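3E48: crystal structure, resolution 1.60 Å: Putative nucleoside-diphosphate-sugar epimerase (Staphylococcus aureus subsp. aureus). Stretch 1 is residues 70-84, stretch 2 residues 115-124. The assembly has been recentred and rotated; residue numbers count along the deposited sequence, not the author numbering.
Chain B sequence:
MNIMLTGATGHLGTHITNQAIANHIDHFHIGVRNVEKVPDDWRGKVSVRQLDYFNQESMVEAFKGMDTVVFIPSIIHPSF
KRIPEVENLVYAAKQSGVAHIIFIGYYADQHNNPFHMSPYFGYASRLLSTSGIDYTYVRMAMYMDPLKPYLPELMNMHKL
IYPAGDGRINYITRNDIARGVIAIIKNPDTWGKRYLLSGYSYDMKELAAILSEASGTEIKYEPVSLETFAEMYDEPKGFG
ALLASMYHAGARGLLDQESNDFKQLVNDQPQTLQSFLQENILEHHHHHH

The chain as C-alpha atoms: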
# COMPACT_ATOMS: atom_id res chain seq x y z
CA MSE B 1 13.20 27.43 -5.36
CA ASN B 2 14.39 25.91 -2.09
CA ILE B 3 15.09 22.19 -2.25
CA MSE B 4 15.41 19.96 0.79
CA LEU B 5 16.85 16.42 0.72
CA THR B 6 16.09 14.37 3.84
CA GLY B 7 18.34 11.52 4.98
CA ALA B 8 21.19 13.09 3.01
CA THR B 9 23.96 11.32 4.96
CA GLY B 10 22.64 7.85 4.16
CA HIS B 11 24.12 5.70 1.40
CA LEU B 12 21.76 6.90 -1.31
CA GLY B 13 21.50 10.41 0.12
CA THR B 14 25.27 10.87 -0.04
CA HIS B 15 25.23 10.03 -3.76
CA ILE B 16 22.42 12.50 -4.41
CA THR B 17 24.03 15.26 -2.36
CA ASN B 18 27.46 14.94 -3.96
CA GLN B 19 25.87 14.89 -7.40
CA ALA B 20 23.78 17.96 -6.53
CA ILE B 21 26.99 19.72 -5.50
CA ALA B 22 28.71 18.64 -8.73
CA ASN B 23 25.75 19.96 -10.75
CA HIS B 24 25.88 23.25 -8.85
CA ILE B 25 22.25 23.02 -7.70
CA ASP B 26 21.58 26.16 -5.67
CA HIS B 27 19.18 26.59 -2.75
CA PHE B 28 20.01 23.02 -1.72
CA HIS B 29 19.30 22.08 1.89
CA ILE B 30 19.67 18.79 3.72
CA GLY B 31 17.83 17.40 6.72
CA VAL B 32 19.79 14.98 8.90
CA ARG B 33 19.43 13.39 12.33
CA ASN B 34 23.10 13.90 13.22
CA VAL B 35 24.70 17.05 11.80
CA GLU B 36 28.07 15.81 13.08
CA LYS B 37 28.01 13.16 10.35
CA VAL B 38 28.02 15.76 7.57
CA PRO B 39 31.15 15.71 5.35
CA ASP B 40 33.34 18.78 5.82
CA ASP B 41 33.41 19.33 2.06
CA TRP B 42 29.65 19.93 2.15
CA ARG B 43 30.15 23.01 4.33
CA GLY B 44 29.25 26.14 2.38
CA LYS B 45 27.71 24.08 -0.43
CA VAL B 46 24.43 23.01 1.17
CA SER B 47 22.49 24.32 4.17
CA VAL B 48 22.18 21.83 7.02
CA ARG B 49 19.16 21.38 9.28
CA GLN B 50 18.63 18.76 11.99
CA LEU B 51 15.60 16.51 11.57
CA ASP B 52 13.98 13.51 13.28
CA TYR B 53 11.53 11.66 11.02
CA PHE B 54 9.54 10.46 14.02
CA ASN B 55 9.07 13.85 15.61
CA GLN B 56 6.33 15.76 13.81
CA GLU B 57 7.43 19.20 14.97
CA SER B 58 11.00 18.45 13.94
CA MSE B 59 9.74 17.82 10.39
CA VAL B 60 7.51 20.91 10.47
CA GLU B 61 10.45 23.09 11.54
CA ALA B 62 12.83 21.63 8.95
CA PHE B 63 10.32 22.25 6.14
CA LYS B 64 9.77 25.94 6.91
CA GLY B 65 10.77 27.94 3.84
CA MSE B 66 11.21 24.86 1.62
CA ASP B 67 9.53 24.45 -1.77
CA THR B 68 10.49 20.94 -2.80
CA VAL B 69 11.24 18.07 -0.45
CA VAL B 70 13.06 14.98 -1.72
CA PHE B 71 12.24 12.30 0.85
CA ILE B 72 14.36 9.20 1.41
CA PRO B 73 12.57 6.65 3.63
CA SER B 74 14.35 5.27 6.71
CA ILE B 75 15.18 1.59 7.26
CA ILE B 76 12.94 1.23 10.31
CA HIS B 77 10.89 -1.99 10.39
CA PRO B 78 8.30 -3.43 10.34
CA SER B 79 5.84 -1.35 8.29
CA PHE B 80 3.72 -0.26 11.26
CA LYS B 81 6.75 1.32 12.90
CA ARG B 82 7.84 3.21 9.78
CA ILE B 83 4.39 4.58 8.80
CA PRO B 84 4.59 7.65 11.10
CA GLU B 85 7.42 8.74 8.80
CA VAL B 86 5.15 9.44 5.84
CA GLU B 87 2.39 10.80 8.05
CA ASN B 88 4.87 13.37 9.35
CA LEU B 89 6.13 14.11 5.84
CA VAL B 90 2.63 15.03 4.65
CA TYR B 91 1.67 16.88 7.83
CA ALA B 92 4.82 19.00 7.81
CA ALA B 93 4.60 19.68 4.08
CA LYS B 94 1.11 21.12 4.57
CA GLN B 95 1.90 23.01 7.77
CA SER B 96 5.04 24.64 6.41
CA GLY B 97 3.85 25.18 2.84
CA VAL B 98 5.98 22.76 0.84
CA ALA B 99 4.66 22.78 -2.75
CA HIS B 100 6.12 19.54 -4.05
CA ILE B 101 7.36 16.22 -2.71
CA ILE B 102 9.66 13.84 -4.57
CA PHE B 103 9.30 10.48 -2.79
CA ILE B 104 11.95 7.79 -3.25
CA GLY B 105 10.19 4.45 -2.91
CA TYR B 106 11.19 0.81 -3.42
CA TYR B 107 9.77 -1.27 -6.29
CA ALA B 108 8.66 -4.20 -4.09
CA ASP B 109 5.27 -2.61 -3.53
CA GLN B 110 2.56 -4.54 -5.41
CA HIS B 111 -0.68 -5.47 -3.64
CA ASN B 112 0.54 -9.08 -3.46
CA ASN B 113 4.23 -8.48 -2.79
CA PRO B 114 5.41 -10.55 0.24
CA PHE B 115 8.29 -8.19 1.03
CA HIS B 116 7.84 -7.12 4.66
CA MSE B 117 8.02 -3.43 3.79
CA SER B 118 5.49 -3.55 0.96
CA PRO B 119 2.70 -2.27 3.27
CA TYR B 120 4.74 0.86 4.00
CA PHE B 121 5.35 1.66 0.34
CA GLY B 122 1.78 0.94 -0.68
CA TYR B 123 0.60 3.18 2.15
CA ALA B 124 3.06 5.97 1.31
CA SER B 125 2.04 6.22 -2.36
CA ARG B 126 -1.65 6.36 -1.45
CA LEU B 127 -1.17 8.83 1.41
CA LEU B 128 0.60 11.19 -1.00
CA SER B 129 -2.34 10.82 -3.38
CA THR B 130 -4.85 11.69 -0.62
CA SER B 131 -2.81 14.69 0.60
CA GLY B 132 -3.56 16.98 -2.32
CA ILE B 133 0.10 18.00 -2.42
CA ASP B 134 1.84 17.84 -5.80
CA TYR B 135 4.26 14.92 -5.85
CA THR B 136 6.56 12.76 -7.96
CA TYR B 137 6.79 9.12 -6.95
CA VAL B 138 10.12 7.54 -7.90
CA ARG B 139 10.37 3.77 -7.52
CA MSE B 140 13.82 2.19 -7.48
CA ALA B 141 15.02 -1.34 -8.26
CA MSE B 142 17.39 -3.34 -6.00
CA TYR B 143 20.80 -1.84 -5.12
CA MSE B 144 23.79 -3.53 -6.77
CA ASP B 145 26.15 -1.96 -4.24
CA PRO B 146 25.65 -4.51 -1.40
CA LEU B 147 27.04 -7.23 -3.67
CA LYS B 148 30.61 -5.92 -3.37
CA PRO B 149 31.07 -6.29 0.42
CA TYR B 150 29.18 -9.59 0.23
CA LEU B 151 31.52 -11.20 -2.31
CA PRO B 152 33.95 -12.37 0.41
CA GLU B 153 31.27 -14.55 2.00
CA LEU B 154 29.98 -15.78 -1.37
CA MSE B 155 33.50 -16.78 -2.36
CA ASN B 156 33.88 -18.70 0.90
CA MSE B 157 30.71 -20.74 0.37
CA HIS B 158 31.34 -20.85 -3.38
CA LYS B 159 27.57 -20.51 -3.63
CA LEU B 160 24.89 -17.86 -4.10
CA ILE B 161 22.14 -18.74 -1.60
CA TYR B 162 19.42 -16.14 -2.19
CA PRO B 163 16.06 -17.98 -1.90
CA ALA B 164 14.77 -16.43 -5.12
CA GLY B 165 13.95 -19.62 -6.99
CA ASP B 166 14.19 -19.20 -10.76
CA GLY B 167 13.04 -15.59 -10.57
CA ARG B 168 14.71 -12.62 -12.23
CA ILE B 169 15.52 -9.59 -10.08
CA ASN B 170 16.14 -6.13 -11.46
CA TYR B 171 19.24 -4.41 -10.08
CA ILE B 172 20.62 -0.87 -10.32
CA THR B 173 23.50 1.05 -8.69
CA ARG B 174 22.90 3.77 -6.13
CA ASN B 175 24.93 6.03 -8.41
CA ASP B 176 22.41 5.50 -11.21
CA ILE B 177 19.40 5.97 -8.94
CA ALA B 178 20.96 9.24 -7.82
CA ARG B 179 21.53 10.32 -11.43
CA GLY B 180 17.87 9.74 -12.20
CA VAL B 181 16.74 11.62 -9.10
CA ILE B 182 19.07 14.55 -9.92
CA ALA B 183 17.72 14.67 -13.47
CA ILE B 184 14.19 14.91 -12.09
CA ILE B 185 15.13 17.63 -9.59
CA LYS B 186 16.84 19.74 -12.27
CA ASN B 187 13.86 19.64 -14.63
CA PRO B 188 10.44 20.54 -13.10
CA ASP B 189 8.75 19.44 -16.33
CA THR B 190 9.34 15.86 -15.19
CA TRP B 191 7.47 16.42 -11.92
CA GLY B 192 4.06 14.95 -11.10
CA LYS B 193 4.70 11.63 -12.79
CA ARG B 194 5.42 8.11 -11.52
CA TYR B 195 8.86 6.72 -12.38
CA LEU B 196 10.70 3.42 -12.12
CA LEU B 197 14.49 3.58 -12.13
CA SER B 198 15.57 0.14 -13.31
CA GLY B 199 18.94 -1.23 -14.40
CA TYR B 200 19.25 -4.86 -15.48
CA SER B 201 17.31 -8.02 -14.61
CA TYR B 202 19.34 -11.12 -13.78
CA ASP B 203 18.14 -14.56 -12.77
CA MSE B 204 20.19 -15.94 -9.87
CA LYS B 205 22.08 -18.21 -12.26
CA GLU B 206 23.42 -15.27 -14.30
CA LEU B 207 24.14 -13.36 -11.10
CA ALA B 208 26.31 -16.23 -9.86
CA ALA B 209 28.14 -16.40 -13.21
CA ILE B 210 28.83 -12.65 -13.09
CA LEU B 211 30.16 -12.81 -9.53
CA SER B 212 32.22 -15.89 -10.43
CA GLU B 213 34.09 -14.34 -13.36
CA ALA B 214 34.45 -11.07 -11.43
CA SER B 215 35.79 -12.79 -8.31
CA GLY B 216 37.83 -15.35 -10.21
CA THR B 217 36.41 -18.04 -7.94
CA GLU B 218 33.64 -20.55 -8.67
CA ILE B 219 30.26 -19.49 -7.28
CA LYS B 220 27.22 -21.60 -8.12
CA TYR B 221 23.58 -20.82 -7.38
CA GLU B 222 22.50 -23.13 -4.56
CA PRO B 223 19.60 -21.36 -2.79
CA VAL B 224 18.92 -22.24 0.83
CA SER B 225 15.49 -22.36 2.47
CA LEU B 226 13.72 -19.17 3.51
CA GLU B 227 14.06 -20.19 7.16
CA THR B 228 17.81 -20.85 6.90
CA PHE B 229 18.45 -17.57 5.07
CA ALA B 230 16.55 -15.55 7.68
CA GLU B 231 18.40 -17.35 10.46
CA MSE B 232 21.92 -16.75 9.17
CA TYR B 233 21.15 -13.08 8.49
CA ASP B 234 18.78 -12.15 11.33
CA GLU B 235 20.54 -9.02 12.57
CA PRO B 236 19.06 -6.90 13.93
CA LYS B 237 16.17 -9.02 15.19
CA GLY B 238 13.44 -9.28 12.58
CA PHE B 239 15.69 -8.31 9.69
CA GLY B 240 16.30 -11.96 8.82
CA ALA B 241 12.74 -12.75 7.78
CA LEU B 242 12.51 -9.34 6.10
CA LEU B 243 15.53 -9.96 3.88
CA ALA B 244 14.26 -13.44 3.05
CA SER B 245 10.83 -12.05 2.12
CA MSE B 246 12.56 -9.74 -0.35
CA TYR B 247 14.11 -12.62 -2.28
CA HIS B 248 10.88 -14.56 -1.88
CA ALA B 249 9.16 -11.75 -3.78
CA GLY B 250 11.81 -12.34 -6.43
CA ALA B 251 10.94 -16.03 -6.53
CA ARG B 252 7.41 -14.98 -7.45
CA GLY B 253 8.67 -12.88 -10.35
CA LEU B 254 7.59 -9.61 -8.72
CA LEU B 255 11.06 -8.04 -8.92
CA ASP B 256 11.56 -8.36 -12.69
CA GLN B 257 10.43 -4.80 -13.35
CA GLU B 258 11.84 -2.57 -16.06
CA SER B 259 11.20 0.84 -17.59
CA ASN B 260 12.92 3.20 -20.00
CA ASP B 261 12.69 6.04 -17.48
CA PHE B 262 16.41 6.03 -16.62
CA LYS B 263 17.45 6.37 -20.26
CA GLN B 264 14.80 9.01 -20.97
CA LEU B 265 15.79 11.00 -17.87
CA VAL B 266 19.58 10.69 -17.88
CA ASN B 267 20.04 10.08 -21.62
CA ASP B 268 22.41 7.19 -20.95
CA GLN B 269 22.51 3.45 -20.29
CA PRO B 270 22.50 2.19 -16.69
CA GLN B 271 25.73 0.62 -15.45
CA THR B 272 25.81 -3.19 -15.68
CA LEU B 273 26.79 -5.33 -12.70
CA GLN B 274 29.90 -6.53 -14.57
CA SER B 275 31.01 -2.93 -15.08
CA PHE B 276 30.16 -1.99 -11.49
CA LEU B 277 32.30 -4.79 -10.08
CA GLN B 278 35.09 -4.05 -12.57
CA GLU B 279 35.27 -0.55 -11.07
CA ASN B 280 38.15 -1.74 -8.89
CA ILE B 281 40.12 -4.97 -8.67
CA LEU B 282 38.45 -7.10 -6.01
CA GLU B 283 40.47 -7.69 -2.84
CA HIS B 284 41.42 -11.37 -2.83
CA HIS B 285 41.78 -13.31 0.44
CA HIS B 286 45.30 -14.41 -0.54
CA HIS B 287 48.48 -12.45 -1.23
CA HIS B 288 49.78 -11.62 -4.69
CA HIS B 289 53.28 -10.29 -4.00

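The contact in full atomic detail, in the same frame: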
# COMPACT_ATOMS: atom_id res chain seq x y z
N VAL B 70 12.69 16.26 -1.12
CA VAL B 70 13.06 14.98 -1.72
C VAL B 70 13.22 14.11 -0.48
O VAL B 70 14.14 14.31 0.32
CB VAL B 70 14.39 15.08 -2.49
CG1 VAL B 70 14.70 13.76 -3.17
CG2 VAL B 70 14.31 16.20 -3.52
N PHE B 71 12.29 13.17 -0.31
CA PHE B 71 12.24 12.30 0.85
C PHE B 71 12.80 10.90 0.64
O PHE B 71 12.35 10.18 -0.26
CB PHE B 71 10.79 12.17 1.32
CG PHE B 71 10.62 11.47 2.63
CD1 PHE B 71 10.83 12.16 3.82
CD2 PHE B 71 10.25 10.13 2.69
CE1 PHE B 71 10.68 11.53 5.06
CE2 PHE B 71 10.10 9.48 3.92
CZ PHE B 71 10.32 10.19 5.11
N ILE B 72 13.77 10.53 1.46
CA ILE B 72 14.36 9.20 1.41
C ILE B 72 13.88 8.47 2.66
O ILE B 72 14.22 8.85 3.78
CB ILE B 72 15.90 9.27 1.43
CG1 ILE B 72 16.38 10.03 0.19
CG2 ILE B 72 16.49 7.86 1.47
CD1 ILE B 72 17.88 10.22 0.13
N PRO B 73 13.07 7.41 2.49
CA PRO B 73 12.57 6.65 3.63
C PRO B 73 13.68 6.07 4.50
O PRO B 73 14.79 5.83 4.02
CB PRO B 73 11.74 5.55 2.98
CG PRO B 73 11.21 6.21 1.75
CD PRO B 73 12.44 6.96 1.24
N SER B 74 13.39 5.85 5.78
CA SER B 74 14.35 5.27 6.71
C SER B 74 14.34 3.76 6.53
O SER B 74 13.63 3.24 5.68
CB SER B 74 13.98 5.61 8.15
OG SER B 74 12.80 4.91 8.55
N ILE B 75 15.14 3.05 7.34
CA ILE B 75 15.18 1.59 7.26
C ILE B 75 14.44 0.94 8.42
O ILE B 75 14.55 -0.26 8.63
CB ILE B 75 16.64 1.05 7.23
CG1 ILE B 75 17.50 1.78 8.26
CG2 ILE B 75 17.22 1.21 5.83
CD1 ILE B 75 17.24 1.37 9.69
N ILE B 76 13.69 1.74 9.17
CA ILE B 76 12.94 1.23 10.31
C ILE B 76 11.96 0.14 9.88
O ILE B 76 11.34 0.24 8.82
CB ILE B 76 12.14 2.36 11.00
CG1 ILE B 76 13.10 3.41 11.58
CG2 ILE B 76 11.23 1.79 12.08
CD1 ILE B 76 14.06 2.86 12.62
N HIS B 77 11.81 -0.90 10.70
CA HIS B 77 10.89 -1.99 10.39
C HIS B 77 10.20 -2.45 11.68
O HIS B 77 10.70 -2.20 12.78
CB HIS B 77 11.64 -3.17 9.76
CG HIS B 77 12.71 -3.74 10.63
ND1 HIS B 77 13.88 -3.06 10.93
CD2 HIS B 77 12.79 -4.92 11.29
CE1 HIS B 77 14.62 -3.80 11.73
NE2 HIS B 77 13.99 -4.93 11.97
N PRO B 78 9.03 -3.09 11.57
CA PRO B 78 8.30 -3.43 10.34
C PRO B 78 7.54 -2.21 9.81
O PRO B 78 7.78 -1.08 10.25
CB PRO B 78 7.37 -4.55 10.79
CG PRO B 78 7.03 -4.13 12.18
CD PRO B 78 8.37 -3.69 12.74
N SER B 79 6.62 -2.44 8.88
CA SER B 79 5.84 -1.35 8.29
C SER B 79 5.10 -0.45 9.28
O SER B 79 5.10 0.77 9.13
CB SER B 79 4.84 -1.90 7.27
OG SER B 79 5.51 -2.43 6.13
N PHE B 80 4.47 -1.05 10.29
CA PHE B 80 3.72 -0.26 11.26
C PHE B 80 4.58 0.77 11.97
O PHE B 80 4.12 1.86 12.30
CB PHE B 80 3.07 -1.17 12.31
CG PHE B 80 2.12 -0.45 13.22
CD1 PHE B 80 0.87 -0.05 12.77
CD2 PHE B 80 2.48 -0.16 14.53
CE1 PHE B 80 -0.01 0.63 13.61
CE2 PHE B 80 1.61 0.52 15.38
CZ PHE B 80 0.36 0.92 14.92
N LYS B 81 5.84 0.42 12.22
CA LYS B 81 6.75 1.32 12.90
C LYS B 81 7.28 2.43 12.00
O LYS B 81 7.66 3.50 12.49
CB LYS B 81 7.91 0.54 13.51
CG LYS B 81 7.53 -0.25 14.76
CD LYS B 81 8.74 -0.94 15.38
CE LYS B 81 9.88 0.05 15.65
NZ LYS B 81 9.48 1.16 16.55
N ARG B 82 7.32 2.20 10.70
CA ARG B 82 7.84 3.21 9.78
C ARG B 82 6.76 4.19 9.30
O ARG B 82 7.06 5.34 8.99
CB ARG B 82 8.53 2.55 8.58
CG ARG B 82 9.38 3.52 7.77
CD ARG B 82 9.91 2.92 6.48
NE ARG B 82 10.82 1.80 6.68
CZ ARG B 82 11.45 1.16 5.70
NH1 ARG B 82 11.26 1.55 4.44
NH2 ARG B 82 12.26 0.14 5.96
N ILE B 83 5.51 3.74 9.24
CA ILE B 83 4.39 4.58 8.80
C ILE B 83 4.37 6.03 9.28
O ILE B 83 4.11 6.95 8.50
CB ILE B 83 3.03 3.94 9.21
CG1 ILE B 83 2.84 2.63 8.46
CG2 ILE B 83 1.88 4.90 8.92
CD1 ILE B 83 2.93 2.78 6.96
N PRO B 84 4.61 6.27 10.58
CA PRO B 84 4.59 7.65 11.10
C PRO B 84 5.46 8.60 10.27
O PRO B 84 5.20 9.80 10.19
CB PRO B 84 5.09 7.48 12.53
CG PRO B 84 4.51 6.13 12.90
CD PRO B 84 4.83 5.31 11.68
N PHE B 115 7.22 -8.93 0.36
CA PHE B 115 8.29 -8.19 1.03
C PHE B 115 7.69 -7.50 2.25
O PHE B 115 6.68 -6.80 2.15
CB PHE B 115 8.89 -7.15 0.07
CG PHE B 115 9.98 -6.32 0.70
CD1 PHE B 115 10.98 -6.92 1.45
CD2 PHE B 115 10.01 -4.93 0.54
CE1 PHE B 115 12.00 -6.16 2.04
CE2 PHE B 115 11.02 -4.16 1.12
CZ PHE B 115 12.01 -4.78 1.87
N HIS B 116 8.32 -7.68 3.41
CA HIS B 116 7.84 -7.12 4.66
C HIS B 116 7.57 -5.62 4.66
O HIS B 116 6.75 -5.15 5.44
CB HIS B 116 8.83 -7.44 5.79
CG HIS B 116 8.68 -8.83 6.33
ND1 HIS B 116 8.18 -9.87 5.59
CD2 HIS B 116 9.02 -9.35 7.54
CE1 HIS B 116 8.21 -10.98 6.31
NE2 HIS B 116 8.71 -10.69 7.50
N MSE B 117 8.26 -4.87 3.82
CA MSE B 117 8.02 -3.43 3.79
C MSE B 117 7.03 -3.00 2.72
O MSE B 117 6.79 -1.81 2.54
CB MSE B 117 9.33 -2.66 3.63
CG MSE B 117 10.37 -2.94 4.72
SE MSE B 117 9.71 -2.76 6.53
CE MSE B 117 9.01 -0.96 6.38
N SER B 118 6.44 -3.95 2.00
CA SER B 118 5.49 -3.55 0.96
C SER B 118 4.32 -2.72 1.52
O SER B 118 3.88 -1.77 0.88
CB SER B 118 4.96 -4.77 0.17
OG SER B 118 4.10 -5.57 0.94
N PRO B 119 3.81 -3.06 2.73
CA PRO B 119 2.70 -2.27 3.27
C PRO B 119 3.06 -0.79 3.39
O PRO B 119 2.25 0.09 3.09
CB PRO B 119 2.44 -2.92 4.63
CG PRO B 119 2.85 -4.34 4.41
CD PRO B 119 4.14 -4.18 3.63
N TYR B 120 4.29 -0.52 3.84
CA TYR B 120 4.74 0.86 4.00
C TYR B 120 4.74 1.60 2.67
O TYR B 120 4.23 2.72 2.59
CB TYR B 120 6.16 0.91 4.58
CG TYR B 120 6.79 2.28 4.51
CD1 TYR B 120 6.46 3.28 5.43
CD2 TYR B 120 7.70 2.61 3.50
CE1 TYR B 120 7.01 4.55 5.36
CE2 TYR B 120 8.26 3.88 3.41
CZ TYR B 120 7.91 4.85 4.35
OH TYR B 120 8.47 6.11 4.28
N PHE B 121 5.29 0.99 1.64
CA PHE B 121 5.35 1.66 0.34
C PHE B 121 3.99 1.81 -0.31
O PHE B 121 3.71 2.81 -0.96
CB PHE B 121 6.34 0.93 -0.57
CG PHE B 121 7.76 1.10 -0.13
CD1 PHE B 121 8.38 2.34 -0.22
CD2 PHE B 121 8.47 0.03 0.42
CE1 PHE B 121 9.68 2.53 0.25
CE2 PHE B 121 9.77 0.21 0.89
CZ PHE B 121 10.38 1.46 0.80
N GLY B 122 3.12 0.82 -0.12
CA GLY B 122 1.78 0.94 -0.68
C GLY B 122 1.07 2.08 0.03
O GLY B 122 0.38 2.89 -0.60
N TYR B 123 1.23 2.15 1.35
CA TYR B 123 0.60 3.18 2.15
C TYR B 123 1.11 4.58 1.80
O TYR B 123 0.33 5.52 1.67
CB TYR B 123 0.86 2.89 3.63
CG TYR B 123 0.15 3.79 4.61
CD1 TYR B 123 0.67 5.04 4.95
CD2 TYR B 123 -1.02 3.36 5.25
CE1 TYR B 123 0.05 5.85 5.91
CE2 TYR B 123 -1.64 4.15 6.21
CZ TYR B 123 -1.10 5.39 6.54
OH TYR B 123 -1.71 6.14 7.51
N ALA B 124 2.43 4.70 1.64
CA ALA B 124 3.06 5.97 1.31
C ALA B 124 2.53 6.57 0.00
O ALA B 124 2.15 7.75 -0.05
CB ALA B 124 4.58 5.79 1.22
O HOH W 1 5.18 -4.88 7.78

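Stretch 2 enters the contact through a type I beta turn from Phe 115 to Ser 118, closed by a backbone hydrogen bond from Ser 118 N to Phe 115 O (2.9 Å), and continues directly into the helix that begins at Ser 118. The first partner is His 116, which contributes its backbone: its carbonyl O accepts a hydrogen bond from Ser 79 OG at 3.1 Å. The same carbonyl receives a hydrogen bond from water 1 (His 116 O to water O, 2.8 Å), and this water in turn accepts one from Ser 79 N (3.0 Å to water O). Ser 79, in the first turn of its own helix, is thus tied to a single carbonyl both directly and through solvent.

Met 117, present as selenomethionine, has its CA-to-CB bond sideways to stretch 1, but with all three chi angles in the m well the chain curls so that its end comes nearer. The terminal methyl packs closely: Met 117 CE lies over one face of the Arg 82 guanidinium, 3.3 Å from Arg 82 CZ, and 3.6 Å from Ile 76 O. These two neighbours are themselves linked, since Arg 82 NE donates to Ile 76 O at 2.7 Å and Arg 82 NH2 adds a weak bond to Ile 76 O at 3.0 Å. The methyl therefore packs against a guanidinium already held by its own stretch. The selenium contacts the preceding loop, with Met 117 SE 3.8 Å from His 77 CB.

Ser 118 points away and makes no contact. Pro 119 turns toward stretch 1 and brings its CD to 3.3 Å from Ser 79 OG. One residue on, Tyr 120 N donates a weak hydrogen bond to that hydroxyl (Tyr 120 N to Ser 79 OG, 3.2 Å). Ser 79 OG thus acts as donor to the turn and acceptor from the helix, where the CA atoms of the two stretches come nearest, 4.9 Å between Ser 79 CA and Tyr 120 CA.

Tyr 120 loses more surface to the contact than any other residue, 107 Å². Arg 82 CD sits almost squarely over its ring, 3.3 Å from the centroid and 6° off the normal, a CH-pi contact; beyond it the guanidinium forms a cation-pi interaction, with Arg 82 CZ 4.9 Å from the same centroid. Ile 83 CD1 approaches Tyr 120 CD1 at 3.9 Å, and at the far end of the side chain Tyr 120 OH reaches Pro 73 CB (3.6 Å) and the edge of the Phe 71 ring (CE2, 3.8 Å).

Phe 121 places its CZ at the edge of the guanidinium, 3.7 Å from Arg 82 NH1, and its CE1 4.3 Å from Pro 73 CG. The contact closes with Tyr 123, whose CE1 lies 3.6 Å from Ile 83 CG2; that methyl forms an off-centre CH-pi contact with the ring.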